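Local atomic coordinates of hypothetical protein (Anabaena variabilis, PDB entry 2OBN), a protein that is of unknown function but joins a Rossmann-like domain to a P-loop NTPase-like domain, and so may bind a nucleotide. Residues Arg134-Asn139 / Ala205-Phe210; Gly213-Met218 / Leu246-Gly251. The protein carries 2 engineered substitutions. All coordinates share one frame; numbering follows the deposited sequence.

Contact 1: Arg134-Asn139 / Ala205-Phe210. With PG4 (tetraethylene glycol), chain H.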
loop_
_atom_site.group_PDB
_atom_site.type_symbol
_atom_site.label_atom_id
_atom_site.label_comp_id
_atom_site.label_asym_id
_atom_site.label_seq_id
_atom_site.Cartn_x
_atom_site.Cartn_y
_atom_site.Cartn_z
ATOM N N ARG B 134 -0.897 3.945 15.289
ATOM C CA ARG B 134 -1.170 3.575 13.904
ATOM C C ARG B 134 -2.379 4.242 13.229
ATOM O O ARG B 134 -2.628 3.988 12.061
ATOM C CB ARG B 134 -1.206 2.047 13.738
ATOM C CG ARG B 134 0.154 1.456 13.410
ATOM C CD ARG B 134 0.132 -0.051 13.492
ATOM N NE ARG B 134 1.265 -0.695 12.822
ATOM C CZ ARG B 134 1.823 -1.852 13.199
ATOM N NH1 ARG B 134 1.461 -2.478 14.309
ATOM N NH2 ARG B 134 2.817 -2.365 12.496
ATOM N N LYS B 135 -3.115 5.104 13.930
ATOM C CA LYS B 135 -4.271 5.781 13.322
ATOM C C LYS B 135 -3.809 6.631 12.127
ATOM O O LYS B 135 -2.832 7.364 12.224
ATOM C CB LYS B 135 -5.010 6.635 14.360
ATOM C CG LYS B 135 -6.305 7.251 13.858
ATOM C CD LYS B 135 -7.038 7.989 14.978
ATOM C CE LYS B 135 -8.300 8.671 14.445
ATOM N NZ LYS B 135 -9.126 9.263 15.552
ATOM N N GLU B 136 -4.510 6.515 11.005
ATOM C CA GLU B 136 -4.137 7.207 9.773
ATOM C C GLU B 136 -4.205 8.728 9.927
ATOM O O GLU B 136 -5.158 9.245 10.504
ATOM C CB GLU B 136 -5.057 6.747 8.632
ATOM C CG GLU B 136 -4.740 7.348 7.288
ATOM C CD GLU B 136 -5.574 6.782 6.153
ATOM O OE1 GLU B 136 -5.738 5.543 6.055
ATOM O OE2 GLU B 136 -6.028 7.597 5.323
ATOM N N PRO B 137 -3.191 9.455 9.429
ATOM C CA PRO B 137 -3.311 10.915 9.506
ATOM C C PRO B 137 -4.529 11.439 8.738
ATOM O O PRO B 137 -5.006 10.806 7.786
ATOM C CB PRO B 137 -2.025 11.416 8.845
ATOM C CG PRO B 137 -1.085 10.269 8.884
ATOM C CD PRO B 137 -1.925 9.043 8.802
ATOM N N ALA B 138 -5.030 12.585 9.160
ATOM C CA ALA B 138 -6.183 13.192 8.519
ATOM C C ALA B 138 -5.812 13.963 7.250
ATOM O O ALA B 138 -4.664 14.370 7.057
ATOM C CB ALA B 138 -6.861 14.137 9.500
ATOM N N ASN B 139 -6.822 14.173 6.411
ATOM C CA ASN B 139 -6.713 14.992 5.205
ATOM C C ASN B 139 -5.652 14.545 4.219
ATOM O O ASN B 139 -4.905 15.365 3.686
ATOM C CB ASN B 139 -6.481 16.467 5.588
ATOM C CG ASN B 139 -7.547 17.002 6.545
ATOM O OD1 ASN B 139 -7.228 17.695 7.512
ATOM N ND2 ASN B 139 -8.816 16.660 6.291
ATOM N N ALA B 205 -0.189 1.188 8.281
ATOM C CA ALA B 205 -1.587 1.270 8.687
ATOM C C ALA B 205 -2.377 2.258 7.824
ATOM O O ALA B 205 -3.564 2.487 8.081
ATOM C CB ALA B 205 -1.667 1.684 10.136
ATOM N N VAL B 206 -1.722 2.885 6.840
ATOM C CA VAL B 206 -2.409 3.816 5.935
ATOM C C VAL B 206 -3.052 3.013 4.797
ATOM O O VAL B 206 -2.492 2.002 4.337
ATOM C CB VAL B 206 -1.443 4.873 5.346
ATOM C CG1 VAL B 206 -2.169 5.791 4.337
ATOM C CG2 VAL B 206 -0.823 5.715 6.459
ATOM N N ARG B 207 -4.231 3.449 4.349
ATOM C CA ARG B 207 -4.907 2.775 3.232
ATOM C C ARG B 207 -4.058 2.933 1.980
ATOM O O ARG B 207 -3.422 3.974 1.788
ATOM C CB ARG B 207 -6.303 3.361 2.992
ATOM C CG ARG B 207 -7.313 3.029 4.080
ATOM C CD ARG B 207 -8.562 3.881 3.948
ATOM N NE ARG B 207 -8.334 5.256 4.389
ATOM C CZ ARG B 207 -9.262 6.214 4.412
ATOM N NH1 ARG B 207 -10.496 5.985 3.993
ATOM N NH2 ARG B 207 -8.952 7.425 4.842
ATOM N N VAL B 208 -4.079 1.905 1.132
ATOM C CA VAL B 208 -3.261 1.867 -0.091
ATOM C C VAL B 208 -3.368 3.149 -0.931
ATOM O O VAL B 208 -2.344 3.741 -1.289
ATOM C CB VAL B 208 -3.566 0.580 -0.911
ATOM C CG1 VAL B 208 -3.108 0.674 -2.367
ATOM C CG2 VAL B 208 -2.943 -0.631 -0.242
ATOM N N ASP B 209 -4.592 3.585 -1.186
ATOM C CA ASP B 209 -4.880 4.768 -2.007
ATOM C C ASP B 209 -4.150 6.034 -1.518
ATOM O O ASP B 209 -3.747 6.884 -2.324
ATOM C CB ASP B 209 -6.396 5.067 -1.965
ATOM C CG ASP B 209 -6.981 5.476 -3.304
ATOM O OD1 ASP B 209 -6.308 5.383 -4.348
ATOM O OD2 ASP B 209 -8.176 5.835 -3.321
ATOM N N PHE B 210 -3.996 6.163 -0.202
ATOM C CA PHE B 210 -3.408 7.373 0.390
ATOM C C PHE B 210 -1.977 7.228 0.909
ATOM O O PHE B 210 -1.424 8.193 1.465
ATOM C CB PHE B 210 -4.312 7.853 1.519
ATOM C CG PHE B 210 -5.725 8.127 1.078
ATOM C CD1 PHE B 210 -5.996 9.165 0.188
ATOM C CD2 PHE B 210 -6.785 7.362 1.558
ATOM C CE1 PHE B 210 -7.292 9.443 -0.221
ATOM C CE2 PHE B 210 -8.100 7.648 1.167
ATOM C CZ PHE B 210 -8.349 8.688 0.268
HETATM O O1 PG4 H . -6.932 10.429 5.693
HETATM C C1 PG4 H . -8.158 11.010 5.214
HETATM C C2 PG4 H . -8.358 10.703 3.731
HETATM O O2 PG4 H . -9.670 11.093 3.294
HETATM C C3 PG4 H . -10.630 10.044 3.075
HETATM C C4 PG4 H . -11.604 9.984 4.252
HETATM O O3 PG4 H . -12.091 8.661 4.484
HETATM C C5 PG4 H . -12.846 8.537 5.696
HETATM C C6 PG4 H . -12.737 7.131 6.285
HETATM O O4 PG4 H . -11.463 6.979 6.920
HETATM C C7 PG4 H . -11.387 5.870 7.825
HETATM C C8 PG4 H . -9.953 5.346 7.925
HETATM O O5 PG4 H . -9.027 6.420 8.139
HETATM O O HOH W 1 -6.061 3.278 7.616
#

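Contact 2: Gly213-Met218 / Leu246-Gly251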
loop_
_atom_site.group_PDB
_atom_site.type_symbol
_atom_site.label_atom_id
_atom_site.label_comp_id
_atom_site.label_asym_id
_atom_site.label_seq_id
_atom_site.Cartn_x
_atom_site.Cartn_y
_atom_site.Cartn_z
ATOM N N GLY B 213 0.588 9.524 -0.637
ATOM C CA GLY B 213 0.175 10.875 -0.219
ATOM C C GLY B 213 0.572 11.157 1.219
ATOM O O GLY B 213 0.899 12.288 1.571
ATOM N N ALA B 214 0.564 10.110 2.045
ATOM C CA ALA B 214 0.952 10.233 3.443
ATOM C C ALA B 214 2.437 10.559 3.530
ATOM O O ALA B 214 2.857 11.331 4.372
ATOM C CB ALA B 214 0.645 8.922 4.205
ATOM N N VAL B 215 3.228 9.940 2.663
ATOM C CA VAL B 215 4.680 10.176 2.634
ATOM C C VAL B 215 4.948 11.560 2.033
ATOM O O VAL B 215 5.690 12.355 2.603
ATOM C CB VAL B 215 5.431 9.071 1.830
ATOM C CG1 VAL B 215 6.922 9.383 1.726
ATOM C CG2 VAL B 215 5.218 7.698 2.471
ATOM N N GLU B 216 4.315 11.851 0.903
ATOM C CA GLU B 216 4.490 13.142 0.255
ATOM C C GLU B 216 4.177 14.299 1.210
ATOM O O GLU B 216 4.929 15.254 1.301
ATOM C CB GLU B 216 3.589 13.238 -0.974
ATOM C CG GLU B 216 3.778 14.485 -1.770
ATOM C CD GLU B 216 2.872 14.532 -2.965
ATOM O OE1 GLU B 216 1.655 14.743 -2.783
ATOM O OE2 GLU B 216 3.375 14.396 -4.093
ATOM N N GLN B 217 3.066 14.188 1.918
ATOM C CA GLN B 217 2.629 15.223 2.845
ATOM C C GLN B 217 3.677 15.540 3.919
ATOM O O GLN B 217 3.942 16.698 4.197
ATOM C CB GLN B 217 1.321 14.792 3.510
ATOM C CG GLN B 217 0.584 15.885 4.207
ATOM C CD GLN B 217 -0.482 15.327 5.132
ATOM O OE1 GLN B 217 -0.168 14.572 6.073
ATOM N NE2 GLN B 217 -1.745 15.704 4.885
HETATM N N MSE B 218 4.270 14.517 4.507
HETATM C CA MSE B 218 5.288 14.716 5.539
HETATM C C MSE B 218 6.545 15.347 4.950
HETATM O O MSE B 218 7.127 16.266 5.526
HETATM C CB MSE B 218 5.632 13.373 6.201
HETATM C CG MSE B 218 6.654 13.459 7.326
HETATM SE SE MSE B 218 6.936 11.727 8.188
HETATM C CE MSE B 218 7.304 10.790 6.583
ATOM N N LEU B 246 7.113 0.864 -1.884
ATOM C CA LEU B 246 6.698 1.588 -3.084
ATOM C C LEU B 246 6.213 3.024 -2.768
ATOM O O LEU B 246 6.740 3.977 -3.350
ATOM C CB LEU B 246 5.697 0.778 -3.906
ATOM C CG LEU B 246 5.233 1.357 -5.240
ATOM C CD1 LEU B 246 6.405 1.747 -6.169
ATOM C CD2 LEU B 246 4.285 0.348 -5.909
ATOM N N PRO B 247 5.217 3.187 -1.857
ATOM C CA PRO B 247 4.825 4.561 -1.488
ATOM C C PRO B 247 5.947 5.401 -0.875
ATOM O O PRO B 247 5.950 6.612 -1.049
ATOM C CB PRO B 247 3.678 4.355 -0.483
ATOM C CG PRO B 247 3.766 2.909 -0.057
ATOM C CD PRO B 247 4.351 2.183 -1.208
ATOM N N LEU B 248 6.880 4.791 -0.151
ATOM C CA LEU B 248 8.023 5.562 0.384
ATOM C C LEU B 248 8.815 6.202 -0.753
ATOM O O LEU B 248 9.100 7.396 -0.723
ATOM C CB LEU B 248 8.925 4.686 1.248
ATOM C CG LEU B 248 8.319 4.360 2.614
ATOM C CD1 LEU B 248 9.117 3.281 3.333
ATOM C CD2 LEU B 248 8.215 5.594 3.474
ATOM N N ILE B 249 9.125 5.401 -1.767
ATOM C CA ILE B 249 9.845 5.866 -2.952
ATOM C C ILE B 249 9.030 6.897 -3.765
ATOM O O ILE B 249 9.543 7.931 -4.166
ATOM C CB ILE B 249 10.224 4.672 -3.858
ATOM C CG1 ILE B 249 11.303 3.836 -3.181
ATOM C CG2 ILE B 249 10.722 5.154 -5.218
ATOM C CD1 ILE B 249 11.699 2.548 -3.931
ATOM N N ARG B 250 7.765 6.597 -4.017
ATOM C CA ARG B 250 6.922 7.474 -4.818
ATOM C C ARG B 250 6.606 8.762 -4.076
ATOM O O ARG B 250 6.691 9.864 -4.644
ATOM C CB ARG B 250 5.636 6.741 -5.208
ATOM C CG ARG B 250 5.852 5.556 -6.140
ATOM C CD ARG B 250 6.035 6.002 -7.600
ATOM N NE ARG B 250 6.289 4.861 -8.480
ATOM C CZ ARG B 250 7.481 4.305 -8.669
ATOM N NH1 ARG B 250 8.576 4.804 -8.094
ATOM N NH2 ARG B 250 7.581 3.254 -9.471
ATOM N N GLY B 251 6.230 8.644 -2.810
ATOM C CA GLY B 251 5.905 9.834 -2.024
ATOM C C GLY B 251 7.079 10.767 -1.765
ATOM O O GLY B 251 6.928 11.973 -1.850
HETATM O O HOH W 2 6.069 13.454 -4.036
#

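Contact 1: Arg134-Asn139 / Ala205-Phe210
The linker that leaves strand 130-132, the last strand of the Rossmann-like sheet, runs past the N-terminal approach to helix 208-222 of the P-loop domain. E136 carries the contact. With CG anti to its backbone N (chi1 -178°) and the chain extended beyond, its carboxylate reaches R207, whose bend at chi3 (-75°) turns the guanidinium to meet it. The grip is side-on: R207 NE donates to the syn lone pair of E136 OE1 at 3.1 Å, and R207 NH2 forms a salt bridge to E136 OE2 at 3.0 Å, meeting it from above the carboxylate plane, the planes of the two groups being 45° apart. The backbone N of R207 gives E136 OE1 a second, nearly straight bond of 3.1 Å from above the carboxylate plane. A water donates to the same OE1 and to A205 O. Tetraethylene glycol, probably from the crystallisation liquor, and F210 CE2 lie over opposite faces of the guanidinium; R207 NH1 donates to O3 of the glycol at 3.2 Å. A205 CB sits 3.6 Å from R134 CB, while the R134 guanidinium turns to D204 in a salt bridge. Segment 205-210 lies in the dimer interface: D209 OD2 is hydrogen-bonded to H111 NE2 of the second subunit, which V206, V208 and D209 also meet through backbone hydrogen bonds. E136-R207 is a bidentate carboxylate-guanidinium salt bridge between an interdomain linker and the start of a helix.

Contact 2: Gly213-Met218 / Leu246-Gly251
V215 points from helix 213-218 toward helix 246-251 and spreads its two methyls along it. CG1, anti to the backbone N (chi1 176°), lies against G251, 3.8 Å from G251 C. CG2, anti to the carbonyl carbon, comes 3.8 Å from P247 O and equally near L248 CD2. The L248 side chain starts out facing away from the opposing helix, but its end returns so that CD2 meets the valine tip, the two side chains crossing at about a right angle. A CB on G251 would clash with V215 CB. The segment axes pass 7.8 Å apart at -42°, with the E216 and G251 CA atoms 4.3 Å from each other; the glycine at this point lets two helices of the alpha/beta P-loop domain come close, and L248 also packs on L156 of the central strand 153-159. An alanine in place of V215 would lose both gamma methyls and would probably leave the G251 backbone and L248 CD2 less well packed. Beside the valine, E216 CA lies 3.4 Å from G251 O in a CA-H...O contact, and E216 CB is 3.7 Å from the same oxygen. The extended E216 chain then carries its carboxylate past the glycine; OE2 accepts from the backbone N of A146 and of S144, and a water lies within bonding distance of both E216 OE2 and G251 O.

How the contacts relate
Contact 1 and contact 2 lie with their centres about 11 Å apart, on the same side of the chain's centre, and both draw on helix 208-222: its first turn belongs to contact 1, its middle to contact 2. Along the chain they follow in series, 134-139 with 205-210 first, 213-218 with 246-251 second. Contact 1 joins the linker from the Rossmann-like sheet to the P-loop domain; contact 2 lies within the latter, setting the same helix against helix 245-252. They touch directly where V206 CG2 packs on A214 CB at 4.2 Å. One helix thus links the interdomain connection to the P-loop core, and both contacts also reach the second subunit.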